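Local structure of DNA repair protein XRCC1 (3PC6) at residues H12-Y16 / L38-M42; L15-F19 / I50-D56. The protein acts, as a whole, as a scaffold that assembles repair complexes at DNA single-strand breaks and binds poly-ADP-ribose, this chain being its second BRCT domain. All coordinates share one frame; numbering follows the deposited sequence.

How the contacts relate
Contacts 1 and 2 lie on successive parts of strand 12-16 in the parallel sheet of this BRCT domain, their centres about 11 Å apart. Contact 1 joins the strand to the edge strand 37-38 and the loop after it; contact 2 joins its end, and the turn that follows, to strand 48-51 on the other flank. They share Leu15 and Tyr16, though Tyr16 makes no contact with 38-42 and meets its partners in 50-56. Two direct touches connect them: Phe14 O lies 2.9 Å from Ile50 N, probably a hydrogen bond, and Phe13 CD2 packs 4.2 Å from Ile50 CD1. Both are structural contacts of the fold.

Contact 1. Residues H12-Y16 / L38-M42; sequences HFFLY and LEDYM
Phe14 and Met42 meet because the Phe14 CG stands anti to the backbone N (chi1 178°), swinging the ring toward residues 39-42, while Met42 bends at both chi2 and chi3 and folds over it. Met42 SD sits over one ring face, 3.8 Å from the centroid of Phe14 and offset toward the rim; Met42 CG lies over the same ring almost on its normal, a CH-pi contact 3.9 Å from the ring centroid. The pair thus combines Met-aromatic and CH-pi packing, and the Asp40 carbonyl O comes to the ring edge, 3.7 Å from Phe14 CE1. At the strand's start, His12 ND1 donates to Glu39 OE2 at 2.9 Å, a bent bond (137°) on the anti lone pair, with the oxygen tilted out of the imidazole plane. The other carboxylate oxygen, OE1, forms a salt bridge with Arg45 and accepts from Asn43, so the acid is held by His12, Arg45 and Asn43 and would probably favour its charged form. The backbones join where Glu39 N donates to Phe13 O at 2.8 Å, and a water between Leu15 N and Glu39 O carries the link onward as the chains diverge. On the sheet face turned to helix 23-33, Leu38 CD2 packs 4.1 Å from Phe13 CB and 4.0 Å from Leu15 CG, and Ile28 touches both leucines. A short parallel bridge, Phe13 with Leu38, between strand 12-16 and the outermost strand 37-38 is the first-to-second strand pairing of the BRCT fold, with helix 23-33 as the crossover of a beta-alpha-beta unit.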
loop_
_atom_site.group_PDB
_atom_site.type_symbol
_atom_site.label_atom_id
_atom_site.label_comp_id
_atom_site.label_asym_id
_atom_site.label_seq_id
_atom_site.Cartn_x
_atom_site.Cartn_y
_atom_site.Cartn_z
ATOM N N HIS B 12 11.307 5.843 -4.340
ATOM C CA HIS B 12 11.216 5.206 -3.027
ATOM C C HIS B 12 10.937 6.201 -1.910
ATOM O O HIS B 12 11.610 7.228 -1.813
ATOM C CB HIS B 12 12.497 4.433 -2.735
ATOM C CG HIS B 12 12.774 3.353 -3.733
ATOM N ND1 HIS B 12 12.510 2.023 -3.481
ATOM C CD2 HIS B 12 13.264 3.407 -4.994
ATOM C CE1 HIS B 12 12.836 1.303 -4.540
ATOM N NE2 HIS B 12 13.296 2.118 -5.472
ATOM N N PHE B 13 9.939 5.890 -1.079
ATOM C CA PHE B 13 9.480 6.800 -0.031
ATOM C C PHE B 13 9.660 6.176 1.345
ATOM O O PHE B 13 9.497 4.965 1.513
ATOM C CB PHE B 13 7.986 7.122 -0.213
ATOM C CG PHE B 13 7.642 7.733 -1.548
ATOM C CD1 PHE B 13 7.674 6.969 -2.710
ATOM C CD2 PHE B 13 7.253 9.057 -1.632
ATOM C CE1 PHE B 13 7.349 7.528 -3.942
ATOM C CE2 PHE B 13 6.931 9.625 -2.850
ATOM C CZ PHE B 13 6.976 8.858 -4.012
ATOM N N PHE B 14 9.990 7.009 2.323
ATOM C CA PHE B 14 9.944 6.635 3.730
ATOM C C PHE B 14 8.979 7.592 4.434
ATOM O O PHE B 14 9.116 8.808 4.327
ATOM C CB PHE B 14 11.334 6.739 4.353
ATOM C CG PHE B 14 11.369 6.410 5.813
ATOM C CD1 PHE B 14 11.450 5.094 6.240
ATOM C CD2 PHE B 14 11.340 7.420 6.767
ATOM C CE1 PHE B 14 11.489 4.792 7.599
ATOM C CE2 PHE B 14 11.373 7.129 8.119
ATOM C CZ PHE B 14 11.443 5.808 8.536
ATOM N N LEU B 15 7.982 7.053 5.126
ATOM C CA LEU B 15 7.029 7.903 5.829
ATOM C C LEU B 15 7.543 8.127 7.247
ATOM O O LEU B 15 7.619 7.207 8.066
ATOM C CB LEU B 15 5.616 7.282 5.819
ATOM C CG LEU B 15 5.047 6.997 4.413
ATOM C CD1 LEU B 15 3.611 6.433 4.494
ATOM C CD2 LEU B 15 5.079 8.231 3.509
ATOM N N TYR B 16 7.941 9.353 7.530
ATOM C CA TYR B 16 8.560 9.635 8.818
ATOM C C TYR B 16 7.506 10.035 9.842
ATOM O O TYR B 16 6.758 10.979 9.629
ATOM C CB TYR B 16 9.610 10.736 8.660
ATOM C CG TYR B 16 10.151 11.248 9.974
ATOM C CD1 TYR B 16 11.330 10.749 10.504
ATOM C CD2 TYR B 16 9.469 12.224 10.689
ATOM C CE1 TYR B 16 11.822 11.217 11.718
ATOM C CE2 TYR B 16 9.947 12.695 11.906
ATOM C CZ TYR B 16 11.122 12.191 12.413
ATOM O OH TYR B 16 11.594 12.665 13.618
ATOM N N LEU B 38 7.449 1.914 -1.149
ATOM C CA LEU B 38 7.620 2.281 0.252
ATOM C C LEU B 38 8.752 1.490 0.883
ATOM O O LEU B 38 8.927 0.303 0.615
ATOM C CB LEU B 38 6.322 2.056 1.029
ATOM C CG LEU B 38 5.226 3.073 0.717
ATOM C CD1 LEU B 38 3.866 2.486 1.059
ATOM C CD2 LEU B 38 5.473 4.372 1.480
ATOM N N GLU B 39 9.524 2.166 1.719
ATOM C CA GLU B 39 10.595 1.537 2.472
ATOM C C GLU B 39 10.215 1.597 3.954
ATOM O O GLU B 39 9.725 2.621 4.436
ATOM C CB GLU B 39 11.915 2.278 2.220
ATOM C CG GLU B 39 12.403 2.248 0.762
ATOM C CD GLU B 39 12.819 0.851 0.289
ATOM O OE1 GLU B 39 13.143 0.002 1.140
ATOM O OE2 GLU B 39 12.829 0.608 -0.939
ATOM N N ASP B 40 10.430 0.505 4.676
ATOM C CA ASP B 40 10.097 0.467 6.097
ATOM C C ASP B 40 11.264 0.942 6.959
ATOM O O ASP B 40 11.114 1.154 8.162
ATOM C CB ASP B 40 9.658 -0.941 6.513
ATOM C CG ASP B 40 8.386 -1.378 5.819
ATOM O OD1 ASP B 40 7.543 -0.501 5.509
ATOM O OD2 ASP B 40 8.229 -2.596 5.580
ATOM N N TYR B 41 12.422 1.118 6.331
ATOM C CA TYR B 41 13.620 1.577 7.025
ATOM C C TYR B 41 14.311 2.646 6.203
ATOM O O TYR B 41 14.185 2.668 4.980
ATOM C CB TYR B 41 14.596 0.417 7.242
ATOM C CG TYR B 41 14.102 -0.608 8.228
ATOM C CD1 TYR B 41 14.309 -0.442 9.593
ATOM C CD2 TYR B 41 13.426 -1.742 7.797
ATOM C CE1 TYR B 41 13.853 -1.380 10.505
ATOM C CE2 TYR B 41 12.966 -2.686 8.700
ATOM C CZ TYR B 41 13.180 -2.500 10.053
ATOM O OH TYR B 41 12.716 -3.442 10.948
ATOM N N MET B 42 15.042 3.528 6.879
ATOM C CA MET B 42 15.890 4.505 6.206
ATOM C C MET B 42 17.111 3.822 5.630
ATOM O O MET B 42 18.140 3.721 6.290
ATOM C CB MET B 42 16.335 5.589 7.186
ATOM C CG MET B 42 15.230 6.537 7.544
ATOM S SD MET B 42 14.771 7.487 6.089
ATOM C CE MET B 42 16.297 8.391 5.786
HETATM O O HOH W 1 7.726 4.144 5.318
#

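Contact 2. Residues L15-F19 / I50-D56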
loop_
_atom_site.group_PDB
_atom_site.type_symbol
_atom_site.label_atom_id
_atom_site.label_comp_id
_atom_site.label_asym_id
_atom_site.label_seq_id
_atom_site.Cartn_x
_atom_site.Cartn_y
_atom_site.Cartn_z
ATOM N N LEU B 15 7.982 7.053 5.126
ATOM C CA LEU B 15 7.029 7.903 5.829
ATOM C C LEU B 15 7.543 8.127 7.247
ATOM O O LEU B 15 7.619 7.207 8.066
ATOM C CB LEU B 15 5.616 7.282 5.819
ATOM C CG LEU B 15 5.047 6.997 4.413
ATOM C CD1 LEU B 15 3.611 6.433 4.494
ATOM C CD2 LEU B 15 5.079 8.231 3.509
ATOM N N TYR B 16 7.941 9.353 7.530
ATOM C CA TYR B 16 8.560 9.635 8.818
ATOM C C TYR B 16 7.506 10.035 9.842
ATOM O O TYR B 16 6.758 10.979 9.629
ATOM C CB TYR B 16 9.610 10.736 8.660
ATOM C CG TYR B 16 10.151 11.248 9.974
ATOM C CD1 TYR B 16 11.330 10.749 10.504
ATOM C CD2 TYR B 16 9.469 12.224 10.689
ATOM C CE1 TYR B 16 11.822 11.217 11.718
ATOM C CE2 TYR B 16 9.947 12.695 11.906
ATOM C CZ TYR B 16 11.122 12.191 12.413
ATOM O OH TYR B 16 11.594 12.665 13.618
ATOM N N GLY B 17 7.435 9.291 10.940
ATOM C CA GLY B 17 6.648 9.699 12.086
ATOM C C GLY B 17 5.146 9.642 11.947
ATOM O O GLY B 17 4.592 8.863 11.153
ATOM N N GLU B 18 4.481 10.495 12.728
ATOM C CA GLU B 18 3.033 10.465 12.859
ATOM C C GLU B 18 2.313 11.498 11.999
ATOM O O GLU B 18 2.830 12.585 11.725
ATOM C CB GLU B 18 2.636 10.626 14.329
ATOM C CG GLU B 18 3.151 9.498 15.202
ATOM C CD GLU B 18 2.725 9.634 16.652
ATOM O OE1 GLU B 18 2.602 10.782 17.132
ATOM O OE2 GLU B 18 2.522 8.590 17.308
ATOM N N PHE B 19 1.120 11.119 11.569
ATOM C CA PHE B 19 0.259 11.937 10.743
ATOM C C PHE B 19 -1.131 11.908 11.371
ATOM O O PHE B 19 -1.499 10.930 12.032
ATOM C CB PHE B 19 0.215 11.381 9.316
ATOM C CG PHE B 19 1.564 11.371 8.632
ATOM C CD1 PHE B 19 2.422 10.297 8.786
ATOM C CD2 PHE B 19 1.977 12.455 7.869
ATOM C CE1 PHE B 19 3.682 10.296 8.176
ATOM C CE2 PHE B 19 3.220 12.464 7.259
ATOM C CZ PHE B 19 4.074 11.382 7.415
ATOM N N ILE B 50 8.912 11.687 3.803
ATOM C CA ILE B 50 7.680 12.455 3.959
ATOM C C ILE B 50 7.430 12.695 5.436
ATOM O O ILE B 50 7.398 11.748 6.218
ATOM C CB ILE B 50 6.465 11.718 3.372
ATOM C CG1 ILE B 50 6.749 11.252 1.939
ATOM C CG2 ILE B 50 5.217 12.590 3.467
ATOM C CD1 ILE B 50 7.113 12.367 0.941
ATOM N N THR B 51 7.279 13.958 5.819
ATOM C CA THR B 51 7.129 14.311 7.228
ATOM C C THR B 51 6.171 15.481 7.453
ATOM O O THR B 51 6.221 16.475 6.734
ATOM C CB THR B 51 8.490 14.648 7.875
ATOM O OG1 THR B 51 8.281 15.167 9.195
ATOM C CG2 THR B 51 9.258 15.678 7.044
ATOM N N ALA B 52 5.308 15.356 8.458
ATOM C CA ALA B 52 4.436 16.461 8.863
ATOM C C ALA B 52 5.010 17.219 10.082
ATOM O O ALA B 52 4.411 18.182 10.566
ATOM C CB ALA B 52 3.031 15.925 9.182
ATOM N N GLN B 53 6.174 16.776 10.552
ATOM C CA GLN B 53 6.770 17.266 11.797
ATOM C C GLN B 53 7.820 18.356 11.562
ATOM O O GLN B 53 8.183 18.638 10.424
ATOM C CB GLN B 53 7.429 16.095 12.540
ATOM C CG GLN B 53 6.552 14.848 12.663
ATOM C CD GLN B 53 5.453 14.990 13.701
ATOM O OE1 GLN B 53 4.299 14.623 13.459
ATOM N NE2 GLN B 53 5.805 15.518 14.867
ATOM N N GLU B 54 8.302 18.961 12.647
ATOM C CA GLU B 54 9.438 19.876 12.575
ATOM C C GLU B 54 10.659 19.093 12.092
ATOM O O GLU B 54 10.749 17.888 12.322
ATOM C CB GLU B 54 9.731 20.487 13.958
ATOM N N TRP B 55 11.579 19.769 11.415
ATOM C CA TRP B 55 12.848 19.166 11.020
ATOM C C TRP B 55 13.425 18.372 12.183
ATOM O O TRP B 55 13.458 18.849 13.317
ATOM C CB TRP B 55 13.852 20.251 10.606
ATOM C CG TRP B 55 15.182 19.717 10.137
ATOM C CD1 TRP B 55 16.316 19.560 10.884
ATOM C CD2 TRP B 55 15.511 19.283 8.813
ATOM N NE1 TRP B 55 17.331 19.059 10.102
ATOM C CE2 TRP B 55 16.858 18.873 8.829
ATOM C CE3 TRP B 55 14.795 19.194 7.615
ATOM C CZ2 TRP B 55 17.502 18.384 7.697
ATOM C CZ3 TRP B 55 15.443 18.714 6.492
ATOM C CH2 TRP B 55 16.782 18.314 6.544
ATOM N N ASP B 56 13.867 17.153 11.898
ATOM C CA ASP B 56 14.538 16.320 12.890
ATOM C C ASP B 56 16.042 16.463 12.693
ATOM O O ASP B 56 16.555 16.178 11.609
ATOM C CB ASP B 56 14.101 14.860 12.709
ATOM C CG ASP B 56 14.700 13.923 13.757
ATOM O OD1 ASP B 56 15.741 14.266 14.361
ATOM O OD2 ASP B 56 14.133 12.828 13.957
HETATM O O HOH W 2 5.349 13.099 10.328
#
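Hydrogen bonds join Tyr16 to both Ile50 and Asp56. Its backbone N donates to Ile50 O at 2.8 Å, a parallel-sheet bond, and its hydroxyl donates to Asp56 OD2 at 2.6 Å. The carboxylate oxygen accepts this bond on its anti side, somewhat out of the carboxylate plane, which stands steeply to the phenol ring (71°). Both side chains have CG anti to the backbone N (Tyr16 chi1 171°, Asp56 -177°), which brings hydroxyl and carboxylate together, the side chains crossing at about a right angle. Asp56 OD1 accepts from Asn58 N at the turn leading into helix 59-65, so one carboxylate ties that turn to the strand end. A phenylalanine in place of Tyr16 would probably leave Asp56 OD2 without its hydroxyl partner and the 52-56 loop less firmly tied to strand 12-16. Where the strands part, one water bridges them, donating to Tyr16 O and Glu18 O and accepting from Ala52 N; it lies over one face of the Phe19 ring. Thr51 OG1 accepts from Gln53 N at 3.0 Å, closing an ST turn, and also lies 3.5 Å from Tyr16 CD2. The Phe19 ring turns its edge to a carbonyl oxygen, with CZ 3.6 Å from Ile50 O. Among apolar contacts, Leu15 CD2 packs 3.8 Å from Ile50 CB, the two side chains running alongside each other, and Phe19 CD2 meets Ala52 CB at 3.9 Å. Beyond the pair, Leu15 and Phe19 lean on Leu27 of helix 23-33, Ile50 rests on Trp76 and Ile77 of helix 75-83, and the Tyr16 ring meets Phe59 of helix 59-65 edge-to-face, while the Thr51 backbone is hydrogen-bonded to Val72 of strand 70-72.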